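PDB 5BVR: alpha-actinin-like protein 1 from Schizosaccharomyces pombe, which binds along the sides of actin filaments through an amino-terminal actin-binding domain and helps form and organise the actin ring in cytokinesis and septation. Local coordinates for residues F151-F161 against D213-V224. Sequence-based numbering, arbitrary orientation.
With ZN (zinc ion), chain C.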
loop_
_atom_site.group_PDB
_atom_site.type_symbol
_atom_site.label_atom_id
_atom_site.label_comp_id
_atom_site.label_asym_id
_atom_site.label_seq_id
_atom_site.Cartn_x
_atom_site.Cartn_y
_atom_site.Cartn_z
ATOM N N PHE A 151 5.823 -3.701 11.943
ATOM C CA PHE A 151 5.122 -2.722 11.130
ATOM C C PHE A 151 3.903 -2.152 11.846
ATOM O O PHE A 151 2.879 -1.839 11.228
ATOM C CB PHE A 151 4.722 -3.350 9.790
ATOM C CG PHE A 151 5.903 -3.644 8.892
ATOM C CD1 PHE A 151 6.589 -2.617 8.315
ATOM C CD2 PHE A 151 6.301 -4.932 8.635
ATOM C CE1 PHE A 151 7.681 -2.865 7.482
ATOM C CE2 PHE A 151 7.381 -5.193 7.811
ATOM C CZ PHE A 151 8.068 -4.155 7.237
ATOM N N THR A 152 4.033 -2.012 13.162
ATOM C CA THR A 152 2.975 -1.424 13.977
ATOM C C THR A 152 3.557 -0.367 14.930
ATOM O O THR A 152 3.768 0.783 14.534
ATOM C CB THR A 152 2.172 -2.518 14.726
ATOM O OG1 THR A 152 3.062 -3.356 15.464
ATOM C CG2 THR A 152 1.385 -3.380 13.715
ATOM N N ARG A 153 3.824 -0.767 16.165
ATOM C CA ARG A 153 4.178 0.162 17.214
ATOM C C ARG A 153 5.499 0.865 16.991
ATOM O O ARG A 153 5.715 1.928 17.561
ATOM C CB ARG A 153 4.182 -0.569 18.556
ATOM C CG ARG A 153 3.006 -1.537 18.675
ATOM C CD ARG A 153 2.469 -1.651 20.033
ATOM N NE ARG A 153 1.977 -0.367 20.487
ATOM C CZ ARG A 153 1.599 -0.141 21.732
ATOM N NH1 ARG A 153 1.688 -1.111 22.636
ATOM N NH2 ARG A 153 1.157 1.052 22.074
ATOM N N SER A 154 6.380 0.288 16.173
ATOM C CA SER A 154 7.670 0.921 15.890
ATOM C C SER A 154 7.555 2.205 15.075
ATOM O O SER A 154 8.541 2.908 14.909
ATOM C CB SER A 154 8.588 -0.027 15.095
ATOM O OG SER A 154 8.806 -1.234 15.772
ATOM N N TRP A 155 6.373 2.479 14.528
ATOM C CA TRP A 155 6.164 3.599 13.612
ATOM C C TRP A 155 5.288 4.734 14.149
ATOM O O TRP A 155 5.183 5.784 13.509
ATOM C CB TRP A 155 5.485 3.052 12.331
ATOM C CG TRP A 155 6.343 2.029 11.659
ATOM C CD1 TRP A 155 6.367 0.701 11.905
ATOM C CD2 TRP A 155 7.391 2.286 10.706
ATOM N NE1 TRP A 155 7.339 0.097 11.144
ATOM C CE2 TRP A 155 7.985 1.051 10.401
ATOM C CE3 TRP A 155 7.869 3.441 10.075
ATOM C CZ2 TRP A 155 9.034 0.933 9.497
ATOM C CZ3 TRP A 155 8.913 3.323 9.165
ATOM C CH2 TRP A 155 9.456 2.071 8.871
ATOM N N THR A 156 4.702 4.548 15.333
ATOM C CA THR A 156 3.672 5.470 15.798
ATOM C C THR A 156 4.202 6.776 16.381
ATOM O O THR A 156 3.446 7.724 16.526
ATOM C CB THR A 156 2.718 4.783 16.795
ATOM O OG1 THR A 156 3.440 4.357 17.960
ATOM C CG2 THR A 156 2.008 3.588 16.119
ATOM N N ASN A 157 5.497 6.872 16.656
ATOM C CA ASN A 157 6.031 8.136 17.187
ATOM C C ASN A 157 6.623 9.065 16.126
ATOM O O ASN A 157 7.146 10.124 16.464
ATOM C CB ASN A 157 7.020 7.910 18.342
ATOM C CG ASN A 157 8.375 7.380 17.894
ATOM O OD1 ASN A 157 8.693 7.373 16.721
ATOM N ND2 ASN A 157 9.182 6.940 18.836
ATOM N N GLY A 158 6.557 8.659 14.854
ATOM C CA GLY A 158 7.026 9.518 13.763
ATOM C C GLY A 158 8.500 9.425 13.421
ATOM O O GLY A 158 8.908 9.823 12.316
ATOM N N LEU A 159 9.309 8.925 14.343
ATOM C CA LEU A 159 10.761 9.053 14.192
ATOM C C LEU A 159 11.313 8.110 13.144
ATOM O O LEU A 159 12.263 8.486 12.433
ATOM C CB LEU A 159 11.497 8.841 15.509
ATOM C CG LEU A 159 11.308 9.960 16.526
ATOM C CD1 LEU A 159 11.984 9.587 17.859
ATOM C CD2 LEU A 159 11.834 11.291 16.004
ATOM N N ALA A 160 10.778 6.897 13.045
ATOM C CA ALA A 160 11.301 5.966 12.036
ATOM C C ALA A 160 11.123 6.531 10.617
ATOM O O ALA A 160 12.031 6.436 9.787
ATOM C CB ALA A 160 10.672 4.582 12.153
ATOM N N PHE A 161 9.953 7.114 10.330
ATOM C CA PHE A 161 9.723 7.746 9.039
ATOM C C PHE A 161 10.729 8.875 8.829
ATOM O O PHE A 161 11.323 8.979 7.749
ATOM C CB PHE A 161 8.304 8.298 8.885
ATOM C CG PHE A 161 7.244 7.240 8.751
ATOM C CD1 PHE A 161 7.199 6.420 7.646
ATOM C CD2 PHE A 161 6.262 7.101 9.715
ATOM C CE1 PHE A 161 6.200 5.452 7.495
ATOM C CE2 PHE A 161 5.246 6.136 9.556
ATOM C CZ PHE A 161 5.243 5.315 8.456
ATOM N N ASP A 213 -2.524 3.211 19.537
ATOM C CA ASP A 213 -2.201 2.067 20.351
ATOM C C ASP A 213 -2.121 0.792 19.524
ATOM O O ASP A 213 -1.202 0.017 19.681
ATOM C CB ASP A 213 -3.286 1.962 21.438
ATOM C CG ASP A 213 -3.082 0.814 22.388
ATOM O OD1 ASP A 213 -1.975 0.652 22.925
ATOM O OD2 ASP A 213 -4.066 0.084 22.625
ATOM N N ARG A 214 -3.082 0.578 18.618
ATOM C CA ARG A 214 -3.081 -0.625 17.778
ATOM C C ARG A 214 -3.213 -0.248 16.300
ATOM O O ARG A 214 -4.281 -0.363 15.704
ATOM C CB ARG A 214 -4.227 -1.557 18.182
ATOM C CG ARG A 214 -4.166 -2.035 19.621
ATOM C CD ARG A 214 -5.334 -2.966 19.931
ATOM N NE ARG A 214 -5.696 -2.949 21.347
ATOM C CZ ARG A 214 -5.273 -3.827 22.254
ATOM N NH1 ARG A 214 -4.459 -4.820 21.911
ATOM N NH2 ARG A 214 -5.677 -3.709 23.513
ATOM N N PRO A 215 -2.130 0.220 15.703
ATOM C CA PRO A 215 -2.193 0.688 14.314
ATOM C C PRO A 215 -2.336 -0.482 13.347
ATOM O O PRO A 215 -1.981 -1.620 13.662
ATOM C CB PRO A 215 -0.846 1.379 14.115
ATOM C CG PRO A 215 0.048 0.696 15.060
ATOM C CD PRO A 215 -0.770 0.306 16.251
ATOM N N ASP A 216 -2.859 -0.185 12.163
ATOM C CA ASP A 216 -3.124 -1.226 11.184
ATOM C C ASP A 216 -1.850 -1.627 10.449
ATOM O O ASP A 216 -1.311 -0.864 9.645
ATOM C CB ASP A 216 -4.209 -0.823 10.180
ATOM C CG ASP A 216 -4.602 -1.977 9.307
ATOM O OD1 ASP A 216 -5.153 -2.951 9.858
ATOM O OD2 ASP A 216 -4.312 -1.954 8.085
ATOM N N GLU A 217 -1.430 -2.867 10.677
ATOM C CA GLU A 217 -0.196 -3.396 10.129
ATOM C C GLU A 217 -0.167 -3.356 8.606
ATOM O O GLU A 217 0.821 -2.917 8.020
ATOM C CB GLU A 217 0.006 -4.830 10.598
ATOM C CG GLU A 217 1.383 -5.378 10.217
ATOM C CD GLU A 217 1.626 -6.794 10.659
ATOM O OE1 GLU A 217 0.665 -7.523 10.990
ATOM O OE2 GLU A 217 2.803 -7.185 10.658
ATOM N N ARG A 218 -1.214 -3.848 7.961
ATOM C CA ARG A 218 -1.197 -3.901 6.501
ATOM C C ARG A 218 -1.129 -2.512 5.887
ATOM O O ARG A 218 -0.452 -2.320 4.888
ATOM C CB ARG A 218 -2.420 -4.657 6.010
ATOM C CG ARG A 218 -2.354 -6.133 6.368
ATOM C CD ARG A 218 -3.617 -6.929 6.011
ATOM N NE ARG A 218 -3.385 -8.343 6.277
ATOM C CZ ARG A 218 -4.202 -9.332 5.923
ATOM N NH1 ARG A 218 -5.339 -9.083 5.279
ATOM N NH2 ARG A 218 -3.863 -10.583 6.206
ATOM N N SER A 219 -1.821 -1.538 6.470
ATOM C CA SER A 219 -1.746 -0.176 5.997
ATOM C C SER A 219 -0.320 0.385 6.097
ATOM O O SER A 219 0.202 1.021 5.176
ATOM C CB SER A 219 -2.719 0.712 6.757
ATOM O OG SER A 219 -4.041 0.273 6.565
ATOM N N ILE A 220 0.304 0.190 7.245
ATOM C CA ILE A 220 1.656 0.667 7.447
ATOM C C ILE A 220 2.588 0.003 6.445
ATOM O O ILE A 220 3.405 0.678 5.806
ATOM C CB ILE A 220 2.128 0.510 8.916
ATOM C CG1 ILE A 220 1.371 1.515 9.779
ATOM C CG2 ILE A 220 3.636 0.680 9.033
ATOM C CD1 ILE A 220 1.549 1.276 11.265
ATOM N N MET A 221 2.504 -1.316 6.309
ATOM C CA MET A 221 3.338 -2.020 5.346
ATOM C C MET A 221 3.165 -1.471 3.933
ATOM O O MET A 221 4.137 -1.309 3.200
ATOM C CB MET A 221 3.005 -3.487 5.324
ATOM C CG MET A 221 3.450 -4.255 6.567
ATOM S SD MET A 221 2.997 -6.001 6.524
ATOM C CE MET A 221 3.946 -6.435 5.073
ATOM N N THR A 222 1.931 -1.224 3.549
ATOM C CA THR A 222 1.655 -0.712 2.210
ATOM C C THR A 222 2.385 0.612 1.982
ATOM O O THR A 222 2.971 0.831 0.903
ATOM C CB THR A 222 0.143 -0.524 1.983
ATOM O OG1 THR A 222 -0.511 -1.783 2.167
ATOM C CG2 THR A 222 -0.170 -0.027 0.568
ATOM N N TYR A 223 2.332 1.510 2.966
ATOM C CA TYR A 223 2.934 2.821 2.863
ATOM C C TYR A 223 4.485 2.730 2.925
ATOM O O TYR A 223 5.184 3.325 2.091
ATOM C CB TYR A 223 2.370 3.756 3.947
ATOM C CG TYR A 223 2.952 5.147 3.907
ATOM C CD1 TYR A 223 2.842 5.956 2.787
ATOM C CD2 TYR A 223 3.590 5.670 5.005
ATOM C CE1 TYR A 223 3.402 7.238 2.763
ATOM C CE2 TYR A 223 4.146 6.947 4.989
ATOM C CZ TYR A 223 4.046 7.725 3.883
ATOM O OH TYR A 223 4.610 8.977 3.858
ATOM N N VAL A 224 5.014 1.960 3.867
ATOM C CA VAL A 224 6.457 1.833 4.013
ATOM C C VAL A 224 7.054 1.211 2.744
ATOM O O VAL A 224 8.163 1.584 2.328
ATOM C CB VAL A 224 6.804 1.007 5.249
ATOM C CG1 VAL A 224 8.291 0.633 5.258
ATOM C CG2 VAL A 224 6.443 1.781 6.504
HETATM ZN ZN ZN C . -1.952 -0.720 24.264
HETATM O O HOH W 1 4.749 -6.329 12.235
HETATM O O HOH W 2 0.135 -0.486 25.077
#
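W155 lies flat over the first two turns of helix 217-234, with a methyl group under each of its rings. I220 CG2 sits 4.1 Å from the centroid of the five-membered ring, and V224 CG2 lies 3.9 Å from that of the six-membered ring, 11° off its normal. Both are CH-pi contacts on one face of the indole; A160 CB touches the opposite face near its rim, and NE1 donates a hydrogen bond to D150 O. With chi1 of V224 at 169°, CG1 stands anti to the backbone N and turns to the edge of the F151 ring, while CG2 faces both W155 and F161. An alanine in place of W155 would probably strip I220 and V224 of their aromatic cover, open a gap toward A160 and leave D150 O without its indole donor.

M221 CG lies over one face of the F151 ring, 3.4 Å from F151 CG, and the sulfur lies obliquely to the same ring in a Met-aromatic contact. I220 also closes over F151 O, a buried carbonyl with no polar partner. Farther along, F161 and Y223 pack obliquely, their planes 55° apart.

Beside F151, T152 CG2 lies against E217 CB, and a water bridges F151 N to E217 OE2, which also pairs with K128. P215 CG rests on T152 and touches T156 CG2 at 3.7 Å. Toward D213 the packing thins: at the exposed end the R153 guanidinium lies over D213 O, and its NH1 donates to a water on the zinc ion that D213 OD1 binds at 1.9 Å.

The buried aromatic-aliphatic layer joins the 151-158 loop and helix 159-168 to helix 217-234 within the second calponin-homology domain, one half of the tandem CH actin-binding domain of alpha-actinins.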